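PDB 4ECO: uncharacterized protein from Bacteroides eggerthii DSM 20697, which is of unknown function but, as a leucine-rich repeat protein, probably binds other proteins. Local coordinates for residues 335-346 / 358-369. Residues are numbered along the deposited sequence; the frame is centred on the assembly and turned at random.
Sequences LECLYNQLEGKL and LNLAYNQITEIP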
ATOM      1  N   LEU A 335       9.607   3.711  -1.892  1.00 39.74           N
ATOM      2  CA  LEU A 335       9.259   4.909  -1.136  1.00 38.22           C
ATOM      3  C   LEU A 335       7.768   4.960  -0.909  1.00 43.27           C
ATOM      4  O   LEU A 335       6.991   4.789  -1.872  1.00 43.49           O
ATOM      5  CB  LEU A 335       9.747   6.176  -1.852  1.00 37.84           C
ATOM      6  CG  LEU A 335       9.432   7.519  -1.206  1.00 40.77           C
ATOM      7  CD1 LEU A 335      10.127   7.669   0.178  1.00 40.17           C
ATOM      8  CD2 LEU A 335       9.803   8.641  -2.138  1.00 44.33           C
ATOM      9  N   GLU A 336       7.367   5.163   0.366  1.00 38.21           N
ATOM     10  CA  GLU A 336       5.960   5.334   0.721  1.00 37.87           C
ATOM     11  C   GLU A 336       5.889   6.526   1.686  1.00 44.81           C
ATOM     12  O   GLU A 336       6.700   6.619   2.622  1.00 45.04           O
ATOM     13  CB  GLU A 336       5.272   4.037   1.254  1.00 38.37           C
ATOM     14  CG  GLU A 336       5.496   3.614   2.710  1.00 40.86           C
ATOM     15  CD  GLU A 336       4.740   4.369   3.792  1.00 53.34           C
ATOM     16  OE1 GLU A 336       3.749   5.060   3.468  1.00 43.20           O
ATOM     17  OE2 GLU A 336       5.138   4.264   4.974  1.00 54.69           O
ATOM     18  N   CYS A 337       4.961   7.474   1.400  1.00 43.04           N
ATOM     19  CA  CYS A 337       4.722   8.687   2.193  1.00 43.36           C
ATOM     20  C   CYS A 337       3.226   8.837   2.493  1.00 43.54           C
ATOM     21  O   CYS A 337       2.730   9.966   2.570  1.00 42.48           O
ATOM     22  CB  CYS A 337       5.264   9.932   1.495  1.00 45.51           C
ATOM     23  SG  CYS A 337       6.948   9.773   0.879  1.00 51.07           S
ATOM     24  N   LEU A 338       2.513   7.714   2.664  1.00 38.64           N
ATOM     25  CA  LEU A 338       1.097   7.724   3.010  1.00 38.76           C
ATOM     26  C   LEU A 338       0.822   8.603   4.216  1.00 43.98           C
ATOM     27  O   LEU A 338       1.582   8.569   5.181  1.00 46.60           O
ATOM     28  CB  LEU A 338       0.620   6.307   3.323  1.00 38.68           C
ATOM     29  CG  LEU A 338       0.362   5.380   2.152  1.00 44.49           C
ATOM     30  CD1 LEU A 338       0.436   3.939   2.607  1.00 45.10           C
ATOM     31  CD2 LEU A 338      -1.006   5.618   1.574  1.00 46.22           C
ATOM     32  N   TYR A 339      -0.230   9.409   4.154  1.00 38.46           N
ATOM     33  CA  TYR A 339      -0.707  10.261   5.234  1.00 38.58           C
ATOM     34  C   TYR A 339       0.394  11.145   5.803  1.00 44.00           C
ATOM     35  O   TYR A 339       0.809  11.007   6.961  1.00 44.25           O
ATOM     36  CB  TYR A 339      -1.353   9.427   6.359  1.00 39.79           C
ATOM     37  CG  TYR A 339      -2.417   8.475   5.875  1.00 41.81           C
ATOM     38  CD1 TYR A 339      -3.723   8.903   5.673  1.00 43.69           C
ATOM     39  CD2 TYR A 339      -2.123   7.142   5.623  1.00 43.05           C
ATOM     40  CE1 TYR A 339      -4.716   8.021   5.243  1.00 44.58           C
ATOM     41  CE2 TYR A 339      -3.107   6.252   5.190  1.00 44.39           C
ATOM     42  CZ  TYR A 339      -4.405   6.694   5.009  1.00 54.49           C
ATOM     43  OH  TYR A 339      -5.376   5.811   4.595  1.00 62.62           O
ATOM     44  N   ASN A 340       0.858  12.064   4.971  1.00 40.88           N
ATOM     45  CA  ASN A 340       1.809  13.103   5.339  1.00 41.15           C
ATOM     46  C   ASN A 340       1.102  14.428   5.050  1.00 45.99           C
ATOM     47  O   ASN A 340      -0.124  14.433   4.931  1.00 45.83           O
ATOM     48  CB  ASN A 340       3.155  12.933   4.601  1.00 41.95           C
ATOM     49  CG  ASN A 340       4.181  12.098   5.335  1.00 55.27           C
ATOM     50  OD1 ASN A 340       4.979  12.618   6.124  1.00 44.59           O
ATOM     51  ND2 ASN A 340       4.238  10.800   5.034  1.00 40.73           N
ATOM     52  N   GLN A 341       1.838  15.528   4.907  1.00 43.10           N
ATOM     53  CA  GLN A 341       1.248  16.823   4.600  1.00 43.70           C
ATOM     54  C   GLN A 341       1.906  17.406   3.363  1.00 49.89           C
ATOM     55  O   GLN A 341       2.039  18.634   3.257  1.00 52.45           O
ATOM     56  CB  GLN A 341       1.443  17.762   5.788  1.00 45.63           C
ATOM     57  CG  GLN A 341       0.551  17.538   6.987  1.00 48.40           C
ATOM     58  CD  GLN A 341       0.812  18.687   7.934  1.00 85.16           C
ATOM     59  OE1 GLN A 341       1.745  18.644   8.743  1.00 78.11           O
ATOM     60  NE2 GLN A 341       0.078  19.799   7.763  1.00 87.27           N
ATOM     61  N   LEU A 342       2.401  16.513   2.468  1.00 44.25           N
ATOM     62  CA  LEU A 342       3.140  16.887   1.260  1.00 43.89           C
ATOM     63  C   LEU A 342       2.298  17.823   0.412  1.00 51.63           C
ATOM     64  O   LEU A 342       1.169  17.491   0.064  1.00 53.44           O
ATOM     65  CB  LEU A 342       3.579  15.651   0.446  1.00 42.09           C
ATOM     66  CG  LEU A 342       4.553  14.653   1.100  1.00 43.40           C
ATOM     67  CD1 LEU A 342       4.684  13.433   0.251  1.00 42.53           C
ATOM     68  CD2 LEU A 342       5.925  15.242   1.281  1.00 43.65           C
ATOM     69  N   GLU A 343       2.817  19.027   0.164  1.00 47.95           N
ATOM     70  CA  GLU A 343       2.130  20.078  -0.587  1.00 47.34           C
ATOM     71  C   GLU A 343       2.973  20.559  -1.780  1.00 52.04           C
ATOM     72  O   GLU A 343       4.215  20.478  -1.735  1.00 51.28           O
ATOM     73  CB  GLU A 343       1.790  21.269   0.335  1.00 48.80           C
ATOM     74  CG  GLU A 343       3.011  21.951   0.941  1.00 59.64           C
ATOM     75  CD  GLU A 343       2.788  22.969   2.038  1.00 82.45           C
ATOM     76  OE1 GLU A 343       1.663  23.041   2.583  1.00 84.16           O
ATOM     77  OE2 GLU A 343       3.769  23.664   2.388  1.00 71.22           O
ATOM     78  N   GLY A 344       2.274  21.068  -2.808  1.00 48.92           N
ATOM     79  CA  GLY A 344       2.852  21.666  -4.003  1.00 49.53           C
ATOM     80  C   GLY A 344       3.553  20.713  -4.933  1.00 53.33           C
ATOM     81  O   GLY A 344       3.202  19.524  -4.999  1.00 52.64           O
ATOM     82  N   LYS A 345       4.530  21.259  -5.689  1.00 49.59           N
ATOM     83  CA  LYS A 345       5.349  20.508  -6.637  1.00 49.51           C
ATOM     84  C   LYS A 345       6.417  19.758  -5.833  1.00 51.06           C
ATOM     85  O   LYS A 345       7.005  20.322  -4.908  1.00 51.48           O
ATOM     86  CB  LYS A 345       5.938  21.461  -7.704  1.00 54.57           C
ATOM     87  CG  LYS A 345       6.831  20.791  -8.772  1.00 71.66           C
ATOM     88  CD  LYS A 345       6.900  21.562 -10.105  1.00 80.89           C
ATOM     89  CE  LYS A 345       7.466  22.981 -10.051  1.00 91.99           C
ATOM     90  NZ  LYS A 345       7.481  23.646 -11.390  1.00 86.59           N
ATOM     91  N   LEU A 346       6.604  18.473  -6.116  1.00 47.24           N
ATOM     92  CA  LEU A 346       7.568  17.673  -5.354  1.00 46.98           C
ATOM     93  C   LEU A 346       8.985  17.787  -5.887  1.00 54.52           C
ATOM     94  O   LEU A 346       9.162  17.749  -7.100  1.00 55.40           O
ATOM     95  CB  LEU A 346       7.195  16.180  -5.345  1.00 44.77           C
ATOM     96  CG  LEU A 346       6.193  15.676  -4.341  1.00 46.63           C
ATOM     97  CD1 LEU A 346       6.032  14.171  -4.486  1.00 45.47           C
ATOM     98  CD2 LEU A 346       6.614  15.999  -2.926  1.00 46.62           C
ATOM     99  N   LEU A 358       6.083   2.781  -5.231  1.00 40.00           N
ATOM    100  CA  LEU A 358       5.874   4.206  -4.993  1.00 37.94           C
ATOM    101  C   LEU A 358       4.429   4.402  -4.564  1.00 40.01           C
ATOM    102  O   LEU A 358       3.500   3.946  -5.219  1.00 37.85           O
ATOM    103  CB  LEU A 358       6.253   5.087  -6.191  1.00 38.15           C
ATOM    104  CG  LEU A 358       6.129   6.607  -6.023  1.00 42.02           C
ATOM    105  CD1 LEU A 358       7.115   7.147  -4.977  1.00 42.22           C
ATOM    106  CD2 LEU A 358       6.311   7.300  -7.353  1.00 42.58           C
ATOM    107  N   ASN A 359       4.260   4.987  -3.402  1.00 39.11           N
ATOM    108  CA  ASN A 359       2.948   5.261  -2.841  1.00 38.79           C
ATOM    109  C   ASN A 359       2.994   6.615  -2.127  1.00 42.77           C
ATOM    110  O   ASN A 359       3.611   6.730  -1.072  1.00 41.61           O
ATOM    111  CB  ASN A 359       2.508   4.126  -1.910  1.00 41.03           C
ATOM    112  CG  ASN A 359       1.016   4.095  -1.659  1.00 72.56           C
ATOM    113  OD1 ASN A 359       0.385   5.123  -1.326  1.00 61.31           O
ATOM    114  ND2 ASN A 359       0.417   2.904  -1.832  1.00 65.87           N
ATOM    115  N   LEU A 360       2.391   7.652  -2.758  1.00 40.68           N
ATOM    116  CA  LEU A 360       2.341   9.039  -2.270  1.00 39.58           C
ATOM    117  C   LEU A 360       0.901   9.429  -1.889  1.00 42.10           C
ATOM    118  O   LEU A 360       0.591  10.619  -1.753  1.00 43.56           O
ATOM    119  CB  LEU A 360       2.886   9.980  -3.361  1.00 40.30           C
ATOM    120  CG  LEU A 360       4.337   9.739  -3.834  1.00 46.77           C
ATOM    121  CD1 LEU A 360       4.682  10.605  -5.022  1.00 47.87           C
ATOM    122  CD2 LEU A 360       5.340   9.975  -2.719  1.00 50.57           C
ATOM    123  N   ALA A 361       0.028   8.417  -1.681  1.00 34.79           N
ATOM    124  CA  ALA A 361      -1.371   8.665  -1.412  1.00 33.09           C
ATOM    125  C   ALA A 361      -1.582   9.406  -0.097  1.00 37.25           C
ATOM    126  O   ALA A 361      -0.752   9.331   0.811  1.00 35.17           O
ATOM    127  CB  ALA A 361      -2.155   7.370  -1.420  1.00 32.57           C
ATOM    128  N   TYR A 362      -2.690  10.166  -0.043  1.00 33.56           N
ATOM    129  CA  TYR A 362      -3.179  10.901   1.100  1.00 34.07           C
ATOM    130  C   TYR A 362      -2.210  12.015   1.506  1.00 42.78           C
ATOM    131  O   TYR A 362      -1.639  12.035   2.609  1.00 42.96           O
ATOM    132  CB  TYR A 362      -3.489   9.963   2.265  1.00 34.49           C
ATOM    133  CG  TYR A 362      -4.640   9.027   1.978  1.00 36.28           C
ATOM    134  CD1 TYR A 362      -5.952   9.417   2.212  1.00 37.89           C
ATOM    135  CD2 TYR A 362      -4.418   7.746   1.476  1.00 37.71           C
ATOM    136  CE1 TYR A 362      -7.022   8.558   1.949  1.00 38.98           C
ATOM    137  CE2 TYR A 362      -5.485   6.887   1.179  1.00 38.57           C
ATOM    138  CZ  TYR A 362      -6.784   7.290   1.444  1.00 48.47           C
ATOM    139  OH  TYR A 362      -7.850   6.444   1.221  1.00 55.46           O
ATOM    140  N   ASN A 363      -2.092  12.983   0.605  1.00 40.74           N
ATOM    141  CA  ASN A 363      -1.283  14.189   0.760  1.00 41.67           C
ATOM    142  C   ASN A 363      -2.010  15.343   0.044  1.00 44.51           C
ATOM    143  O   ASN A 363      -3.214  15.261  -0.209  1.00 41.97           O
ATOM    144  CB  ASN A 363       0.145  13.969   0.230  1.00 41.82           C
ATOM    145  CG  ASN A 363       1.007  13.137   1.126  1.00 53.58           C
ATOM    146  OD1 ASN A 363       1.495  13.607   2.134  1.00 56.34           O
ATOM    147  ND2 ASN A 363       1.295  11.923   0.735  1.00 34.91           N
ATOM    148  N   GLN A 364      -1.287  16.408  -0.269  1.00 42.90           N
ATOM    149  CA  GLN A 364      -1.860  17.573  -0.936  1.00 44.02           C
ATOM    150  C   GLN A 364      -0.898  18.027  -2.051  1.00 47.81           C
ATOM    151  O   GLN A 364      -0.705  19.220  -2.295  1.00 48.94           O
ATOM    152  CB  GLN A 364      -2.152  18.679   0.107  1.00 45.98           C
ATOM    153  CG  GLN A 364      -3.341  18.370   1.039  1.00 49.03           C
ATOM    154  CD  GLN A 364      -4.744  18.443   0.413  1.00 67.16           C
ATOM    155  OE1 GLN A 364      -5.332  19.508   0.304  1.00 67.86           O
ATOM    156  NE2 GLN A 364      -5.311  17.305  -0.004  1.00 57.02           N
ATOM    157  N   ILE A 365      -0.283  17.033  -2.712  1.00 43.87           N
ATOM    158  CA  ILE A 365       0.652  17.195  -3.826  1.00 43.82           C
ATOM    159  C   ILE A 365      -0.127  17.755  -5.025  1.00 49.97           C
ATOM    160  O   ILE A 365      -1.190  17.229  -5.350  1.00 49.60           O
ATOM    161  CB  ILE A 365       1.362  15.849  -4.140  1.00 44.67           C
ATOM    162  CG1 ILE A 365       2.117  15.332  -2.897  1.00 43.79           C
ATOM    163  CG2 ILE A 365       2.294  15.978  -5.345  1.00 46.02           C
ATOM    164  CD1 ILE A 365       2.526  13.848  -2.922  1.00 48.38           C
ATOM    165  N   THR A 366       0.389  18.832  -5.652  1.00 48.17           N
ATOM    166  CA  THR A 366      -0.262  19.461  -6.804  1.00 49.07           C
ATOM    167  C   THR A 366       0.429  19.119  -8.112  1.00 57.52           C
ATOM    168  O   THR A 366      -0.205  19.213  -9.177  1.00 59.54           O
ATOM    169  CB  THR A 366      -0.321  20.980  -6.657  1.00 43.55           C
ATOM    170  OG1 THR A 366       1.005  21.513  -6.507  1.00 47.78           O
ATOM    171  CG2 THR A 366      -1.238  21.422  -5.541  1.00 28.49           C
ATOM    172  N   GLU A 367       1.724  18.735  -8.047  1.00 54.47           N
ATOM    173  CA  GLU A 367       2.475  18.430  -9.259  1.00 55.28           C
ATOM    174  C   GLU A 367       3.559  17.402  -9.021  1.00 58.00           C
ATOM    175  O   GLU A 367       4.278  17.490  -8.029  1.00 59.23           O
ATOM    176  CB  GLU A 367       3.113  19.729  -9.774  1.00 58.71           C
ATOM    177  CG  GLU A 367       3.541  19.745 -11.235  1.00 72.47           C
ATOM    178  CD  GLU A 367       3.943  21.116 -11.754  1.00 94.18           C
ATOM    179  OE1 GLU A 367       3.447  22.134 -11.217  1.00 78.94           O
ATOM    180  OE2 GLU A 367       4.765  21.169 -12.697  1.00 96.52           O
ATOM    181  N   ILE A 368       3.698  16.452  -9.961  1.00 52.21           N
ATOM    182  CA  ILE A 368       4.772  15.456 -10.008  1.00 50.79           C
ATOM    183  C   ILE A 368       5.702  15.905 -11.146  1.00 58.83           C
ATOM    184  O   ILE A 368       5.247  16.060 -12.290  1.00 58.86           O
ATOM    185  CB  ILE A 368       4.245  14.018 -10.163  1.00 51.76           C
ATOM    186  CG1 ILE A 368       3.355  13.588  -8.955  1.00 49.78           C
ATOM    187  CG2 ILE A 368       5.375  13.028 -10.469  1.00 51.49           C
ATOM    188  CD1 ILE A 368       4.035  13.448  -7.550  1.00 49.05           C
ATOM    189  N   PRO A 369       6.985  16.207 -10.831  1.00 58.16           N
ATOM    190  CA  PRO A 369       7.902  16.747 -11.860  1.00 59.46           C
ATOM    191  C   PRO A 369       8.233  15.752 -12.945  1.00 64.72           C
ATOM    192  O   PRO A 369       8.078  14.545 -12.745  1.00 64.62           O
ATOM    193  CB  PRO A 369       9.166  17.101 -11.068  1.00 61.39           C
ATOM    194  CG  PRO A 369       9.117  16.217  -9.891  1.00 64.48           C
ATOM    195  CD  PRO A 369       7.660  16.111  -9.522  1.00 59.03           C
TER
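N363 reaches across from one turn of a leucine-rich repeat solenoid to the turn before it, its flat amide set against L342. Its ND2 gives one bond to L360 O in its own turn and one to C337 O, 3.0 Å away, both acceptors lying close to the amide plane. N387 ND2 of the next turn also bonds L360 O. N340 ND2 meets C337 O from the opposite face of that carbonyl, giving the oxygen two side-chain donors. At the other end of the N363 amide, OD1 accepts L342 N at 3.1 Å and, weakly, N340 N. With CG beside its backbone N (chi1 -75°), N363 brings both amide ends to the neighbouring backbone. Cut back to an alanine, this position would probably lose both grips: C337 O would have one side-chain donor fewer and L342 N would lose the OD1 acceptor, freeing the loop to shift. Before this asparagine, L335 pairs in parallel with L358 and E336 with N359; C337 N meets N359 O at 2.9 Å. Next to them Y339 and Y362 point the same way in an offset stack, centroids 4.4 Å apart and planes at 18°, with Y362 CB over the Y339 ring. Y314 and H386 extend this row of rings. On the inner side, L346 meets L360 tip to tip, CD1 to CD1 at 3.9 Å, and lies alongside I368, touching its CD1. Farther along the chain, K345 and E367 lie side by side; K345 NZ to E367 OE2 is a long salt bridge at 3.9 Å. Buried asparagines thus satisfy backbone polar groups where the turns leave the strand, while leucine and isoleucine fill the interior: the role of the recurrent asparagine of leucine-rich repeats, whose amide bonds to backbone of its own turn and the adjacent one.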